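Long-range contacts in LacI family transcription regulator (Bifidobacterium animalis subsp. lactis, PDB 4O5A), which probably regulates transcription as a LacI-family DNA-binding protein whose sensor part resembles the periplasmic binding proteins: residues E247-A252 and P276-I281; N257-L262 and S287-A292. All coordinates share one frame; numbering follows the deposited sequence.

In the fold
After helix 233-245 the chain enters residues 247-252, runs through strand 252-255 and reaches residues 257-262 at the start of helix 258-271. It then returns to residues 276-281, where contact 1 closes its loop beside the earlier strand, and strand 280-284 leads on to residues 287-292, where contact 2 closes its own. Because the segments alternate along the chain, the two contacts cross rather than nest. Contact 1 joins the entrances of two neighbouring parallel strands; contact 2 joins the first turns of the helices that follow them. Their centres lie about 18 Å apart, linked by I281 CG2 packing 4.0 Å from A261 CB, strand against helix.

Contact 1: residues E247-A252 and P276-I281; sequences EPRPTA and PEDLSI
R249 sends CG anti to its backbone N (chi1 -178°) and bends at chi3, and its NH2 comes 3.9 Å from CB of D278. The two side chains cross obliquely, without a salt bridge: the guanidinium and carboxylate planes are 47° apart, and D278 has its salt bridge with R274. Water joins the two segments instead. One molecule accepts from R249 NE at 2.8 Å and donates to the carbonyl oxygens of P250 and D278; a second links R249 NH2 to D278 O, lying at the edge of the guanidinium in its plane. A long arginine with several N-H groups suits this exposed position, where it can hold such waters.

Deeper in, L279 CD1 lies 3.8 Å from T251 O, and its greasy branch suits a buried place. That same T251 O accepts a nearly straight bond (172°) from S280 N at 2.8 Å, the rung that opens the parallel pairing. A252 and S280 then sit on one face of the sheet, their CB atoms 3.9 Å apart, and A252 CA donates a close C-H...O contact to S280 O at 3.1 Å. Small side chains fit here because H191 packs on both, its ND1 pairing with T251 OG1, while the serine hydroxyl bonds to A341 N.

Strand 252-255 thus runs between 193-197, to which T251 and A252 are bonded through their backbones, and 280-284, while helix 258-271 makes the beta-alpha-beta crossover and receives L279 on A268.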
loop_
_atom_site.group_PDB
_atom_site.type_symbol
_atom_site.label_atom_id
_atom_site.label_comp_id
_atom_site.label_asym_id
_atom_site.label_seq_id
_atom_site.Cartn_x
_atom_site.Cartn_y
_atom_site.Cartn_z
ATOM N N GLU A 247 23.628 25.933 -5.771
ATOM C CA GLU A 247 25.050 25.653 -5.535
ATOM C C GLU A 247 25.476 25.986 -4.100
ATOM O O GLU A 247 25.054 27.003 -3.549
ATOM C CB GLU A 247 25.923 26.433 -6.531
ATOM N N PRO A 248 26.302 25.121 -3.480
ATOM C CA PRO A 248 26.805 23.842 -4.006
ATOM C C PRO A 248 25.762 22.712 -3.957
ATOM O O PRO A 248 25.160 22.469 -2.911
ATOM C CB PRO A 248 27.967 23.515 -3.065
ATOM C CG PRO A 248 27.567 24.146 -1.758
ATOM C CD PRO A 248 26.849 25.419 -2.139
ATOM N N ARG A 249 25.573 22.036 -5.088
ATOM C CA ARG A 249 24.587 20.957 -5.240
ATOM C C ARG A 249 24.930 19.763 -4.345
ATOM O O ARG A 249 26.073 19.289 -4.374
ATOM C CB ARG A 249 24.603 20.515 -6.710
ATOM C CG ARG A 249 23.625 19.420 -7.111
ATOM C CD ARG A 249 23.590 19.232 -8.634
ATOM N NE ARG A 249 24.567 18.262 -9.138
ATOM C CZ ARG A 249 24.919 18.145 -10.418
ATOM N NH1 ARG A 249 24.386 18.944 -11.335
ATOM N NH2 ARG A 249 25.812 17.234 -10.787
ATOM N N PRO A 250 23.956 19.263 -3.557
ATOM C CA PRO A 250 24.267 18.065 -2.767
ATOM C C PRO A 250 24.600 16.880 -3.672
ATOM O O PRO A 250 24.069 16.789 -4.788
ATOM C CB PRO A 250 22.969 17.795 -1.995
ATOM C CG PRO A 250 21.885 18.459 -2.818
ATOM C CD PRO A 250 22.554 19.695 -3.370
ATOM N N THR A 251 25.470 15.990 -3.199
ATOM C CA THR A 251 25.819 14.797 -3.965
ATOM C C THR A 251 24.991 13.580 -3.545
ATOM O O THR A 251 25.082 12.517 -4.160
ATOM C CB THR A 251 27.336 14.473 -3.881
ATOM O OG1 THR A 251 27.746 14.364 -2.507
ATOM C CG2 THR A 251 28.162 15.553 -4.567
ATOM N N ALA A 252 24.216 13.714 -2.475
ATOM C CA ALA A 252 23.318 12.648 -2.062
ATOM C C ALA A 252 22.084 13.260 -1.425
ATOM O O ALA A 252 22.174 14.288 -0.745
ATOM C CB ALA A 252 24.031 11.690 -1.075
ATOM N N PRO A 276 23.857 6.675 -10.089
ATOM C CA PRO A 276 24.413 7.372 -8.927
ATOM C C PRO A 276 25.670 8.195 -9.236
ATOM O O PRO A 276 26.252 8.741 -8.297
ATOM C CB PRO A 276 24.815 6.210 -8.027
ATOM C CG PRO A 276 25.357 5.208 -9.030
ATOM C CD PRO A 276 24.491 5.354 -10.271
ATOM N N GLU A 277 26.094 8.269 -10.496
ATOM C CA GLU A 277 27.383 8.918 -10.810
ATOM C C GLU A 277 27.499 10.375 -10.344
ATOM O O GLU A 277 28.569 10.812 -9.897
ATOM C CB GLU A 277 27.705 8.814 -12.305
ATOM C CG GLU A 277 27.983 7.398 -12.777
ATOM C CD GLU A 277 26.731 6.650 -13.192
ATOM O OE1 GLU A 277 25.605 7.093 -12.844
ATOM O OE2 GLU A 277 26.875 5.611 -13.875
ATOM N N ASP A 278 26.408 11.125 -10.465
ATOM C CA ASP A 278 26.403 12.535 -10.085
ATOM C C ASP A 278 25.641 12.749 -8.779
ATOM O O ASP A 278 25.889 13.719 -8.071
ATOM C CB ASP A 278 25.772 13.401 -11.193
ATOM C CG ASP A 278 26.552 13.360 -12.502
ATOM O OD1 ASP A 278 27.799 13.326 -12.461
ATOM O OD2 ASP A 278 25.909 13.385 -13.583
ATOM N N LEU A 279 24.718 11.839 -8.469
ATOM C CA LEU A 279 23.815 11.977 -7.328
ATOM C C LEU A 279 23.444 10.617 -6.740
ATOM O O LEU A 279 22.922 9.760 -7.452
ATOM C CB LEU A 279 22.524 12.707 -7.751
ATOM C CG LEU A 279 21.407 12.755 -6.700
ATOM C CD1 LEU A 279 21.761 13.712 -5.565
ATOM C CD2 LEU A 279 20.071 13.161 -7.343
ATOM N N SER A 280 23.719 10.414 -5.452
ATOM C CA SER A 280 23.254 9.213 -4.762
ATOM C C SER A 280 21.903 9.472 -4.120
ATOM O O SER A 280 21.637 10.583 -3.657
ATOM C CB SER A 280 24.255 8.780 -3.676
ATOM O OG SER A 280 25.395 8.166 -4.245
ATOM N N ILE A 281 21.058 8.440 -4.082
ATOM C CA ILE A 281 19.710 8.546 -3.519
ATOM C C ILE A 281 19.439 7.390 -2.562
ATOM O O ILE A 281 19.760 6.242 -2.858
ATOM C CB ILE A 281 18.630 8.552 -4.635
ATOM C CG1 ILE A 281 18.710 9.862 -5.422
ATOM C CG2 ILE A 281 17.227 8.406 -4.049
ATOM C CD1 ILE A 281 17.779 9.903 -6.619
HETATM O O HOH W 1 27.581 15.829 -8.645
HETATM O O HOH W 2 24.322 16.094 -7.427
HETATM O O HOH W 3 27.705 12.148 -6.248
#

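Contact 2: residues N257-L262 and S287-A292; sequences NDVMAL and SFMNVA
M289, deposited as selenomethionine, reaches across the contact to L262, V259 and D258. CB points toward the other helix, and CG, anti to the backbone N (chi1 -173°), lies 3.9 Å from L262 CD2. SE is 3.7 Å from V259 CA, and CE, swung aside by the bend at chi3, rests 3.4 Å from D258 OD2 and, in one of the two conformers of V259, 3.6 Å from its CG1. A long, unbranched and flexible methionine-type chain suits a place that must follow both apolar branches and a carboxylate.

That carboxylate takes a short bond from S287 OG, 2.6 Å to D258 OD2, met on the anti side and 17° out of its plane. The serine suits its N-cap position, since OG also accepts from M289 N at 3.2 Å. An alanine in place of D258 would probably leave S287 OG without its acceptor and M289 CE freer to turn.

Beyond, M289 packs on M289 of the second subunit, so the contact borders the dimer interface. The helix segments run nearly parallel, 18° apart with axes 9.7 Å from each other, as expected of consecutive helices on one face of the mixed sheet, after successive parallel strands, in a periplasmic-binding-protein-like alpha/beta domain.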
loop_
_atom_site.group_PDB
_atom_site.type_symbol
_atom_site.label_atom_id
_atom_site.label_comp_id
_atom_site.label_asym_id
_atom_site.label_seq_id
_atom_site.Cartn_x
_atom_site.Cartn_y
_atom_site.Cartn_z
ATOM N N ASN A 257 10.299 8.970 2.085
ATOM C CA ASN A 257 9.540 7.814 1.611
ATOM C C ASN A 257 9.958 7.350 0.233
ATOM O O ASN A 257 10.700 8.042 -0.461
ATOM C CB ASN A 257 8.020 8.009 1.707
ATOM C CG ASN A 257 7.467 9.004 0.680
ATOM O OD1 ASN A 257 8.162 9.440 -0.224
ATOM N ND2 ASN A 257 6.190 9.347 0.832
ATOM N N ASP A 258 9.465 6.182 -0.152
ATOM C CA ASP A 258 9.843 5.597 -1.433
ATOM C C ASP A 258 9.360 6.378 -2.657
ATOM O O ASP A 258 10.114 6.546 -3.613
ATOM C CB ASP A 258 9.393 4.124 -1.513
ATOM C CG ASP A 258 7.906 3.915 -1.216
ATOM O OD1 ASP A 258 7.132 4.883 -1.008
ATOM O OD2 ASP A 258 7.501 2.734 -1.197
ATOM N N VAL A 259 8.116 6.852 -2.636
ATOM C CA VAL A 259 7.544 7.557 -3.786
ATOM C C VAL A 259 8.309 8.840 -4.092
ATOM O O VAL A 259 8.515 9.205 -5.254
ATOM C CB VAL A 259 6.040 7.873 -3.587
ATOM C CG1 VAL A 259 5.229 6.609 -3.596
ATOM C CG2 VAL A 259 5.820 8.617 -2.302
HETATM N N MSE A 260 8.751 9.538 -3.049
HETATM C CA MSE A 260 9.523 10.759 -3.305
HETATM C C MSE A 260 10.941 10.460 -3.807
HETATM O O MSE A 260 11.483 11.221 -4.615
HETATM C CB MSE A 260 9.554 11.687 -2.082
HETATM C CG MSE A 260 8.166 12.198 -1.714
HETATM SE SE MSE A 260 8.222 13.738 -0.528
HETATM C CE MSE A 260 9.079 12.922 0.989
ATOM N N ALA A 261 11.541 9.369 -3.327
ATOM C CA ALA A 261 12.853 8.954 -3.824
ATOM C C ALA A 261 12.767 8.639 -5.317
ATOM O O ALA A 261 13.619 9.059 -6.108
ATOM C CB ALA A 261 13.415 7.750 -3.028
ATOM N N LEU A 262 11.714 7.930 -5.703
ATOM C CA LEU A 262 11.499 7.649 -7.122
ATOM C C LEU A 262 11.261 8.934 -7.922
ATOM O O LEU A 262 11.846 9.126 -8.990
ATOM C CB LEU A 262 10.322 6.675 -7.304
ATOM C CG LEU A 262 9.991 6.364 -8.764
ATOM C CD1 LEU A 262 11.166 5.636 -9.395
ATOM C CD2 LEU A 262 8.753 5.489 -8.813
ATOM N N SER A 287 10.223 -0.823 -0.431
ATOM C CA SER A 287 9.087 -1.483 -1.042
ATOM C C SER A 287 9.543 -1.976 -2.395
ATOM O O SER A 287 10.659 -1.682 -2.801
ATOM C CB SER A 287 7.904 -0.528 -1.218
ATOM O OG SER A 287 8.159 0.402 -2.248
ATOM N N PHE A 288 8.676 -2.718 -3.070
ATOM C CA PHE A 288 8.948 -3.228 -4.413
ATOM C C PHE A 288 9.270 -2.104 -5.393
ATOM O O PHE A 288 9.957 -2.321 -6.394
ATOM C CB PHE A 288 7.750 -4.012 -4.927
ATOM C CG PHE A 288 7.747 -5.460 -4.533
ATOM C CD1 PHE A 288 8.933 -6.125 -4.239
ATOM C CD2 PHE A 288 6.555 -6.164 -4.467
ATOM C CE1 PHE A 288 8.925 -7.466 -3.884
ATOM C CE2 PHE A 288 6.536 -7.508 -4.108
ATOM C CZ PHE A 288 7.724 -8.158 -3.814
HETATM N N MSE A 289 8.783 -0.902 -5.103
HETATM C CA MSE A 289 9.012 0.251 -5.959
HETATM C C MSE A 289 10.508 0.536 -6.102
HETATM O O MSE A 289 10.995 0.872 -7.183
HETATM C CB MSE A 289 8.314 1.454 -5.335
HETATM C CG MSE A 289 8.292 2.697 -6.157
HETATM SE SE MSE A 289 7.526 4.114 -5.049
HETATM C CE MSE A 289 6.023 3.160 -4.280
ATOM N N ASN A 290 11.235 0.407 -5.003
ATOM C CA ASN A 290 12.674 0.638 -5.009
ATOM C C ASN A 290 13.433 -0.383 -5.851
ATOM O O ASN A 290 14.463 -0.052 -6.449
ATOM C CB ASN A 290 13.220 0.683 -3.576
ATOM C CG ASN A 290 12.807 1.947 -2.846
ATOM O OD1 ASN A 290 12.607 3.006 -3.470
ATOM N ND2 ASN A 290 12.650 1.845 -1.529
ATOM N N VAL A 291 12.923 -1.611 -5.900
ATOM C CA VAL A 291 13.549 -2.687 -6.658
ATOM C C VAL A 291 13.332 -2.461 -8.152
ATOM O O VAL A 291 14.156 -2.846 -8.983
ATOM C CB VAL A 291 12.971 -4.038 -6.221
ATOM C CG1 VAL A 291 13.451 -5.173 -7.107
ATOM C CG2 VAL A 291 13.370 -4.308 -4.752
ATOM N N ALA A 292 12.215 -1.822 -8.483
ATOM C CA ALA A 292 11.778 -1.666 -9.868
ATOM C C ALA A 292 12.298 -0.403 -10.526
ATOM O O ALA A 292 12.092 -0.208 -11.721
ATOM C CB ALA A 292 10.233 -1.674 -9.956
#